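Local coordinates for protein acyltransferase (Streptococcus pneumoniae, PDB 5UG1) that probably transfers acetyl groups onto peptidoglycan as the catalytic domain of the O-acetyltransferase OatA, which has an atypical alpha/beta hydrolase fold, at residues Q33-A41 with V59-P67; M87-G95 with V105-L115. One frame throughout, in Å; residues are numbered along the deposited sequence.

Contact 1. Residues Q33-A41 with V59-P67. With 03S (methanesulfonic acid), chain B.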
loop_
_atom_site.group_PDB
_atom_site.type_symbol
_atom_site.label_atom_id
_atom_site.label_comp_id
_atom_site.label_asym_id
_atom_site.label_seq_id
_atom_site.Cartn_x
_atom_site.Cartn_y
_atom_site.Cartn_z
ATOM N N GLN A 33 -7.376 -7.810 -3.252
ATOM C CA GLN A 33 -8.560 -8.577 -2.886
ATOM C C GLN A 33 -9.151 -8.106 -1.575
ATOM O O GLN A 33 -8.504 -7.469 -0.798
ATOM C CB GLN A 33 -8.249 -10.068 -2.754
ATOM C CG GLN A 33 -7.376 -10.641 -3.831
ATOM C CD GLN A 33 -6.872 -11.995 -3.464
ATOM O OE1 GLN A 33 -7.631 -12.960 -3.415
ATOM N NE2 GLN A 33 -5.595 -12.084 -3.186
ATOM N N VAL A 34 -10.388 -8.454 -1.334
ATOM C CA VAL A 34 -11.131 -7.878 -0.241
ATOM C C VAL A 34 -10.546 -8.079 1.146
ATOM O O VAL A 34 -10.400 -7.137 1.868
ATOM C CB VAL A 34 -12.610 -8.292 -0.244
ATOM C CG1 VAL A 34 -13.340 -7.568 0.848
ATOM C CG2 VAL A 34 -13.239 -8.001 -1.583
ATOM N N SER A 35 -10.221 -9.295 1.497
ATOM C CA SER A 35 -9.770 -9.581 2.838
ATOM C C SER A 35 -8.274 -9.598 3.087
ATOM O O SER A 35 -7.828 -10.069 4.080
ATOM C CB SER A 35 -10.322 -10.913 3.268
ATOM O OG SER A 35 -11.624 -10.724 3.681
ATOM N N VAL A 36 -7.503 -9.043 2.196
ATOM C CA VAL A 36 -6.055 -9.143 2.344
ATOM C C VAL A 36 -5.581 -8.307 3.532
ATOM O O VAL A 36 -5.986 -7.152 3.719
ATOM C CB VAL A 36 -5.371 -8.741 1.031
ATOM C CG1 VAL A 36 -3.860 -8.543 1.214
ATOM C CG2 VAL A 36 -5.660 -9.814 -0.022
ATOM N N THR A 37 -4.745 -8.911 4.367
ATOM C CA THR A 37 -4.060 -8.231 5.450
ATOM C C THR A 37 -2.564 -8.181 5.157
ATOM O O THR A 37 -2.063 -8.811 4.226
ATOM C CB THR A 37 -4.313 -8.942 6.783
ATOM O OG1 THR A 37 -3.614 -10.188 6.800
ATOM C CG2 THR A 37 -5.797 -9.211 6.964
ATOM N N THR A 38 -1.846 -7.415 5.976
ATOM C CA THR A 38 -0.396 -7.388 5.856
ATOM C C THR A 38 0.187 -8.782 6.043
ATOM O O THR A 38 1.156 -9.160 5.364
ATOM C CB THR A 38 0.178 -6.409 6.870
ATOM O OG1 THR A 38 -0.494 -5.145 6.717
ATOM C CG2 THR A 38 1.704 -6.266 6.666
ATOM N N LYS A 39 -0.420 -9.570 6.937
ATOM C CA LYS A 39 -0.006 -10.956 7.154
ATOM C C LYS A 39 -0.094 -11.778 5.871
ATOM O O LYS A 39 0.881 -12.421 5.469
ATOM C CB LYS A 39 -0.865 -11.583 8.247
ATOM C CG LYS A 39 -0.432 -12.975 8.704
ATOM C CD LYS A 39 -1.510 -13.578 9.610
ATOM C CE LYS A 39 -1.195 -15.017 10.008
ATOM N NZ LYS A 39 -0.925 -15.882 8.822
ATOM N N THR A 40 -1.261 -11.778 5.215
ATOM C CA THR A 40 -1.401 -12.606 4.020
ATOM C C THR A 40 -0.641 -12.012 2.838
ATOM O O THR A 40 -0.182 -12.759 1.967
ATOM C CB THR A 40 -2.880 -12.825 3.654
ATOM O OG1 THR A 40 -3.496 -11.578 3.334
ATOM C CG2 THR A 40 -3.641 -13.471 4.801
ATOM N N ALA A 41 -0.487 -10.684 2.799
ATOM C CA ALA A 41 0.333 -10.056 1.766
ATOM C C ALA A 41 1.786 -10.515 1.852
ATOM O O ALA A 41 2.455 -10.691 0.823
ATOM C CB ALA A 41 0.249 -8.535 1.892
ATOM N N VAL A 59 4.567 -3.383 -4.310
ATOM C CA VAL A 59 3.742 -2.422 -3.591
ATOM C C VAL A 59 2.853 -3.191 -2.626
ATOM O O VAL A 59 2.042 -4.025 -3.050
ATOM C CB VAL A 59 2.906 -1.554 -4.541
ATOM C CG1 VAL A 59 2.232 -0.445 -3.747
ATOM C CG2 VAL A 59 3.796 -0.968 -5.654
ATOM N N ILE A 60 3.000 -2.904 -1.333
ATOM C CA ILE A 60 2.211 -3.530 -0.278
ATOM C C ILE A 60 1.162 -2.508 0.143
ATOM O O ILE A 60 1.470 -1.541 0.851
ATOM C CB ILE A 60 3.081 -3.971 0.910
ATOM C CG1 ILE A 60 4.197 -4.919 0.462
ATOM C CG2 ILE A 60 2.208 -4.621 2.017
ATOM C CD1 ILE A 60 3.728 -6.178 -0.335
ATOM N N ALA A 61 -0.078 -2.700 -0.301
ATOM C CA ALA A 61 -1.159 -1.747 -0.047
ATOM C C ALA A 61 -2.169 -2.379 0.909
ATOM O O ALA A 61 -3.273 -2.783 0.529
ATOM C CB ALA A 61 -1.808 -1.309 -1.376
ATOM N N THR A 62 -1.769 -2.463 2.177
ATOM C CA THR A 62 -2.533 -3.119 3.228
ATOM C C THR A 62 -2.368 -2.325 4.516
ATOM O O THR A 62 -1.561 -1.394 4.599
ATOM C CB THR A 62 -2.050 -4.556 3.485
ATOM O OG1 THR A 62 -0.685 -4.514 3.923
ATOM C CG2 THR A 62 -2.168 -5.452 2.239
ATOM N N GLY A 63 -3.043 -2.740 5.550
ATOM C CA GLY A 63 -2.800 -2.189 6.855
ATOM C C GLY A 63 -4.009 -1.820 7.668
ATOM O O GLY A 63 -3.948 -1.784 8.845
ATOM N N VAL A 64 -5.113 -1.568 7.012
ATOM C CA VAL A 64 -6.323 -1.218 7.690
ATOM C C VAL A 64 -7.074 -2.440 8.213
ATOM O O VAL A 64 -7.717 -2.352 9.178
ATOM C CB VAL A 64 -7.222 -0.308 6.829
ATOM C CG1 VAL A 64 -8.025 -1.104 5.838
ATOM C CG2 VAL A 64 -8.084 0.593 7.663
ATOM N N ASN A 65 -6.968 -3.577 7.565
ATOM C CA ASN A 65 -7.573 -4.812 8.069
ATOM C C ASN A 65 -6.684 -5.469 9.128
ATOM O O ASN A 65 -5.573 -5.704 8.882
ATOM C CB ASN A 65 -7.755 -5.803 6.930
ATOM C CG ASN A 65 -8.929 -5.509 6.057
ATOM O OD1 ASN A 65 -9.865 -4.844 6.448
ATOM N ND2 ASN A 65 -8.884 -6.026 4.851
ATOM N N ASN A 66 -7.203 -5.777 10.290
ATOM C CA ASN A 66 -6.429 -6.432 11.325
ATOM C C ASN A 66 -5.188 -5.628 11.770
ATOM O O ASN A 66 -4.115 -6.122 11.692
ATOM C CB ASN A 66 -6.004 -7.817 10.789
ATOM C CG ASN A 66 -7.057 -8.875 10.955
ATOM O OD1 ASN A 66 -8.220 -8.587 11.156
ATOM N ND2 ASN A 66 -6.645 -10.126 10.879
ATOM N N PRO A 67 -5.318 -4.379 12.191
ATOM C CA PRO A 67 -4.122 -3.558 12.413
ATOM C C PRO A 67 -3.372 -3.892 13.692
ATOM O O PRO A 67 -2.256 -3.391 13.874
ATOM C CB PRO A 67 -4.689 -2.134 12.466
ATOM C CG PRO A 67 -6.051 -2.340 13.147
ATOM C CD PRO A 67 -6.552 -3.685 12.619
HETATM S S10 03S B . -10.989 -3.481 3.066
HETATM O O11 03S B . -10.971 -2.175 3.763
HETATM O O12 03S B . -9.660 -4.121 3.183
HETATM C C13 03S B . -12.139 -4.462 3.756
HETATM O O HOH W 1 -5.397 -4.216 5.072
HETATM O O HOH W 2 -3.028 -5.997 8.380
#
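Ile60, at the end of a strand, begins the contact with Ala41, a residue of the helix entered at Thr38. Its CG2 lies 4.4 Å from Ala41 CB, a loose apolar touch. Thr62 is gripped more closely. Its OG1 sits between the backbone N and the carbonyl carbon (chi1 62°) and shares a hydrogen bond of 2.9 Å with Thr38 OG1. The same torsion sends CG2 the other way, against Val36 CG1 at 3.7 Å and Ala41 CB. At Gly63 a water takes over: it accepts from Gly63 N at 2.8 Å and from Asn65 N, and donates to Val36 O. Asn65 ND2 bonds weakly to Val36 O at 3.3 Å and weakly to O12 of the methanesulfonic acid group at 2.6 Å. The amide joins Val36 O to the ligand; Val34, Val64 and Asn65 all line the pocket. Ser12 N also bonds the ligand, an arrangement consistent with an oxyanion-binding role. Asn65 O accepts a hydrogen bond from a second water, which in turn accepts from Thr38 N. The side chains of Thr37 and Asn65 cross at about a right angle, with Thr37 CG2 against Asn65 CB. Thr37 is the N-cap of helix 38-50 and forms a capping box with Thr40. Trp74 of helix 70-80 touches Thr38, Ile60 and Thr62, while strand 57-61 runs between strands 6-10 and 86-90.

Contact 2. Residues M87-G95 with V105-L115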
loop_
_atom_site.group_PDB
_atom_site.type_symbol
_atom_site.label_atom_id
_atom_site.label_comp_id
_atom_site.label_asym_id
_atom_site.label_seq_id
_atom_site.Cartn_x
_atom_site.Cartn_y
_atom_site.Cartn_z
ATOM N N MET A 87 10.626 -1.946 -2.476
ATOM C CA MET A 87 9.330 -2.150 -1.851
ATOM C C MET A 87 8.705 -0.802 -1.551
ATOM O O MET A 87 9.379 0.101 -1.057
ATOM C CB MET A 87 9.477 -2.967 -0.566
ATOM C CG MET A 87 8.203 -3.350 0.127
ATOM S SD MET A 87 8.611 -4.183 1.687
ATOM C CE MET A 87 7.502 -5.563 1.533
ATOM N N ILE A 88 7.419 -0.668 -1.852
ATOM C CA ILE A 88 6.660 0.536 -1.531
ATOM C C ILE A 88 5.580 0.176 -0.516
ATOM O O ILE A 88 4.831 -0.785 -0.719
ATOM C CB ILE A 88 6.065 1.157 -2.800
ATOM C CG1 ILE A 88 7.206 1.699 -3.648
ATOM C CG2 ILE A 88 5.063 2.242 -2.473
ATOM C CD1 ILE A 88 6.743 2.239 -4.896
ATOM N N LEU A 89 5.509 0.936 0.578
ATOM C CA LEU A 89 4.527 0.699 1.632
ATOM C C LEU A 89 3.436 1.762 1.553
ATOM O O LEU A 89 3.731 2.964 1.620
ATOM C CB LEU A 89 5.199 0.710 3.008
ATOM C CG LEU A 89 6.441 -0.174 3.153
ATOM C CD1 LEU A 89 7.097 0.041 4.511
ATOM C CD2 LEU A 89 6.107 -1.648 2.937
ATOM N N VAL A 90 2.178 1.327 1.425
ATOM C CA VAL A 90 1.038 2.238 1.373
ATOM C C VAL A 90 0.410 2.300 2.766
ATOM O O VAL A 90 -0.148 1.307 3.255
ATOM C CB VAL A 90 0.016 1.805 0.317
ATOM C CG1 VAL A 90 -0.859 3.001 -0.076
ATOM C CG2 VAL A 90 0.718 1.236 -0.906
ATOM N N THR A 91 0.495 3.466 3.413
ATOM C CA THR A 91 0.011 3.592 4.779
ATOM C C THR A 91 -1.512 3.476 4.808
ATOM O O THR A 91 -2.192 3.877 3.858
ATOM C CB THR A 91 0.439 4.923 5.401
ATOM O OG1 THR A 91 0.025 6.010 4.561
ATOM C CG2 THR A 91 1.977 4.977 5.641
ATOM N N PRO A 92 -2.072 2.901 5.872
ATOM C CA PRO A 92 -3.523 2.730 5.942
ATOM C C PRO A 92 -4.198 3.966 6.517
ATOM O O PRO A 92 -3.583 4.775 7.210
ATOM C CB PRO A 92 -3.684 1.526 6.880
ATOM C CG PRO A 92 -2.506 1.621 7.777
ATOM C CD PRO A 92 -1.385 2.241 6.997
ATOM N N TYR A 93 -5.493 4.095 6.222
ATOM C CA TYR A 93 -6.285 5.213 6.731
ATOM C C TYR A 93 -7.641 4.727 7.224
ATOM O O TYR A 93 -8.462 4.257 6.428
ATOM C CB TYR A 93 -6.470 6.289 5.662
ATOM C CG TYR A 93 -7.344 7.422 6.123
ATOM C CD1 TYR A 93 -6.878 8.362 7.039
ATOM C CD2 TYR A 93 -8.652 7.550 5.653
ATOM C CE1 TYR A 93 -7.700 9.404 7.470
ATOM C CE2 TYR A 93 -9.468 8.585 6.070
ATOM C CZ TYR A 93 -8.992 9.506 6.983
ATOM O OH TYR A 93 -9.814 10.534 7.393
ATOM N N GLU A 94 -7.867 4.866 8.530
ATOM C CA GLU A 94 -9.175 4.743 9.175
ATOM C C GLU A 94 -9.603 6.149 9.597
ATOM O O GLU A 94 -8.998 6.750 10.494
ATOM C CB GLU A 94 -9.097 3.787 10.372
ATOM C CG GLU A 94 -10.241 3.897 11.396
ATOM C CD GLU A 94 -11.585 3.476 10.819
ATOM O OE1 GLU A 94 -11.775 2.261 10.584
ATOM O OE2 GLU A 94 -12.440 4.363 10.577
ATOM N N GLY A 95 -10.635 6.685 8.940
ATOM C CA GLY A 95 -11.012 8.065 9.172
ATOM C C GLY A 95 -11.838 8.316 10.417
ATOM O O GLY A 95 -11.874 9.454 10.893
ATOM N N VAL A 105 -4.336 2.094 13.903
ATOM C CA VAL A 105 -4.076 2.366 12.495
ATOM C C VAL A 105 -3.121 3.534 12.364
ATOM O O VAL A 105 -2.213 3.523 11.525
ATOM C CB VAL A 105 -5.387 2.628 11.737
ATOM C CG1 VAL A 105 -5.076 2.982 10.306
ATOM C CG2 VAL A 105 -6.287 1.403 11.792
ATOM N N GLU A 106 -3.306 4.554 13.203
ATOM C CA GLU A 106 -2.411 5.699 13.184
ATOM C C GLU A 106 -1.000 5.270 13.548
ATOM O O GLU A 106 -0.043 5.601 12.846
ATOM C CB GLU A 106 -2.932 6.784 14.130
ATOM C CG GLU A 106 -4.136 7.557 13.557
ATOM C CD GLU A 106 -3.776 8.260 12.256
ATOM O OE1 GLU A 106 -2.942 9.185 12.297
ATOM O OE2 GLU A 106 -4.294 7.878 11.187
ATOM N N LYS A 107 -0.861 4.494 14.628
ATOM C CA LYS A 107 0.447 3.957 14.993
ATOM C C LYS A 107 1.046 3.136 13.854
ATOM O O LYS A 107 2.250 3.214 13.592
ATOM C CB LYS A 107 0.338 3.116 16.270
ATOM C CG LYS A 107 0.244 3.932 17.576
ATOM C CD LYS A 107 -0.122 3.037 18.779
ATOM C CE LYS A 107 -0.273 3.825 20.070
ATOM N NZ LYS A 107 -0.167 2.939 21.269
ATOM N N ALA A 108 0.223 2.354 13.150
ATOM C CA ALA A 108 0.752 1.538 12.055
ATOM C C ALA A 108 1.300 2.418 10.942
ATOM O O ALA A 108 2.424 2.215 10.466
ATOM C CB ALA A 108 -0.326 0.595 11.517
ATOM N N ALA A 109 0.522 3.412 10.522
ATOM C CA ALA A 109 1.004 4.357 9.527
ATOM C C ALA A 109 2.319 4.981 9.971
ATOM O O ALA A 109 3.262 5.071 9.186
ATOM C CB ALA A 109 -0.052 5.439 9.268
ATOM N N ALA A 110 2.403 5.403 11.236
ATOM C CA ALA A 110 3.624 6.044 11.721
ATOM C C ALA A 110 4.813 5.095 11.661
ATOM O O ALA A 110 5.916 5.489 11.261
ATOM C CB ALA A 110 3.423 6.554 13.152
ATOM N N TYR A 111 4.608 3.842 12.070
ATOM C CA TYR A 111 5.684 2.857 12.069
ATOM C C TYR A 111 6.158 2.536 10.655
ATOM O O TYR A 111 7.360 2.343 10.431
ATOM C CB TYR A 111 5.212 1.586 12.775
ATOM C CG TYR A 111 6.326 0.625 13.084
ATOM C CD1 TYR A 111 7.337 0.979 13.971
ATOM C CD2 TYR A 111 6.373 -0.630 12.498
ATOM C CE1 TYR A 111 8.363 0.119 14.257
ATOM C CE2 TYR A 111 7.404 -1.513 12.788
ATOM C CZ TYR A 111 8.396 -1.126 13.674
ATOM O OH TYR A 111 9.436 -1.973 13.984
ATOM N N MET A 112 5.229 2.445 9.696
ATOM C CA MET A 112 5.599 2.256 8.294
ATOM C C MET A 112 6.426 3.424 7.780
ATOM O O MET A 112 7.385 3.228 7.030
ATOM C CB MET A 112 4.348 2.086 7.428
ATOM C CG MET A 112 3.472 0.891 7.796
ATOM S SD MET A 112 1.842 0.969 7.033
ATOM C CE MET A 112 2.319 0.728 5.313
ATOM N N ARG A 113 6.066 4.652 8.166
ATOM C CA ARG A 113 6.907 5.795 7.830
ATOM C C ARG A 113 8.319 5.615 8.378
ATOM O O ARG A 113 9.297 5.956 7.703
ATOM C CB ARG A 113 6.284 7.086 8.355
ATOM C CG ARG A 113 4.971 7.460 7.661
ATOM C CD ARG A 113 4.354 8.735 8.230
ATOM N NE ARG A 113 2.992 8.891 7.733
ATOM C CZ ARG A 113 1.893 8.858 8.487
ATOM N NH1 ARG A 113 1.973 8.720 9.805
ATOM N NH2 ARG A 113 0.703 8.993 7.917
ATOM N N GLU A 114 8.452 5.052 9.589
ATOM C CA GLU A 114 9.785 4.902 10.177
ATOM C C GLU A 114 10.607 3.902 9.391
ATOM O O GLU A 114 11.803 4.114 9.161
ATOM C CB GLU A 114 9.689 4.473 11.643
ATOM C CG GLU A 114 8.838 5.405 12.477
ATOM C CD GLU A 114 9.008 5.227 13.977
ATOM O OE1 GLU A 114 9.065 4.076 14.462
ATOM O OE2 GLU A 114 9.083 6.255 14.672
ATOM N N LEU A 115 9.972 2.812 8.967
ATOM C CA LEU A 115 10.662 1.795 8.197
ATOM C C LEU A 115 11.096 2.340 6.843
ATOM O O LEU A 115 12.218 2.080 6.399
ATOM C CB LEU A 115 9.760 0.565 8.035
ATOM C CG LEU A 115 9.524 -0.276 9.291
ATOM C CD1 LEU A 115 8.537 -1.430 9.031
ATOM C CD2 LEU A 115 10.843 -0.801 9.808
HETATM O O HOH W 3 -6.116 6.256 10.449
#
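Met112 SD comes against the Pro92 ring at CD, 3.5 Å away. This is the tight part of the contact. The thioether is bent at its last torsion (chi3 68°), which carries CE to the backbone: CE lies 3.3 Å from Val90 O and 3.7 Å from Leu89 CB. Met112 thus fits against the chain where strand 86-90 gives way to loop. Thr91 packs beside it. Its CB is 3.9 Å from Ala109 CB, and its CG2 rests near Ala109 O. The small alanine lets the backbones come close, with the CA atoms of Thr91 and Ala109 4.9 Å apart. Thr91 OG1 is turned to other partners, Asp126 and Asn128. Further along, the Pro92 and Val105 side chains lie alongside each other, pointing opposite ways. Val105 CG1, anti to its own N (chi1 177°), approaches Pro92 CG at 3.9 Å and also Glu94 N. Its other methyl, CG2, meets Glu94 CB.

The contact is looser toward Leu115 and along the partly exposed rim, where Arg113 CG comes only to 4.4 Å from Thr91 CG2. Leu89 CD1 reaches Leu115 CB no more closely. Arg113 NE is paired with Asp126. Near Glu94 a water bridges the segments, accepting from Glu94 N and donating to Glu106 OE2. Glu106 is also bound to Lys132 and Asn128.

The axes of 87-90 and 105-115 lie 9.2 Å apart and run nearly antiparallel, at 158°. Helix 102-118 is the crossover helix of the beta-alpha-beta unit that joins strand 86-90 to strand 122-125. Helix 70-80 flanks it through Trp74 and Tyr70, and helix 127-132 packs on Tyr93 and Ala109.

How the contacts relate
From the N terminus, the chain first closes contact 1: residues 33-41 leave strand 29-32, helix 38-50 follows, and the chain returns through strand 57-61 to residues 59-67. Helix 70-80 comes next, before contact 2 opens at strand 86-90. That contact closes a shorter loop, back from helix 102-118. The two are in series, neither nested nor crossed, with centres about 12 Å apart. They join directly within the parallel sheet, where Ile60 N and Ile88 O, and Ile60 O and Val90 N, are probable hydrogen bonds. Beyond the strands, Pro92 CB packs against Gly63 and Val64. Contact 1 forms part of the ligand pocket; contact 2 ties a crossover helix to the sheet.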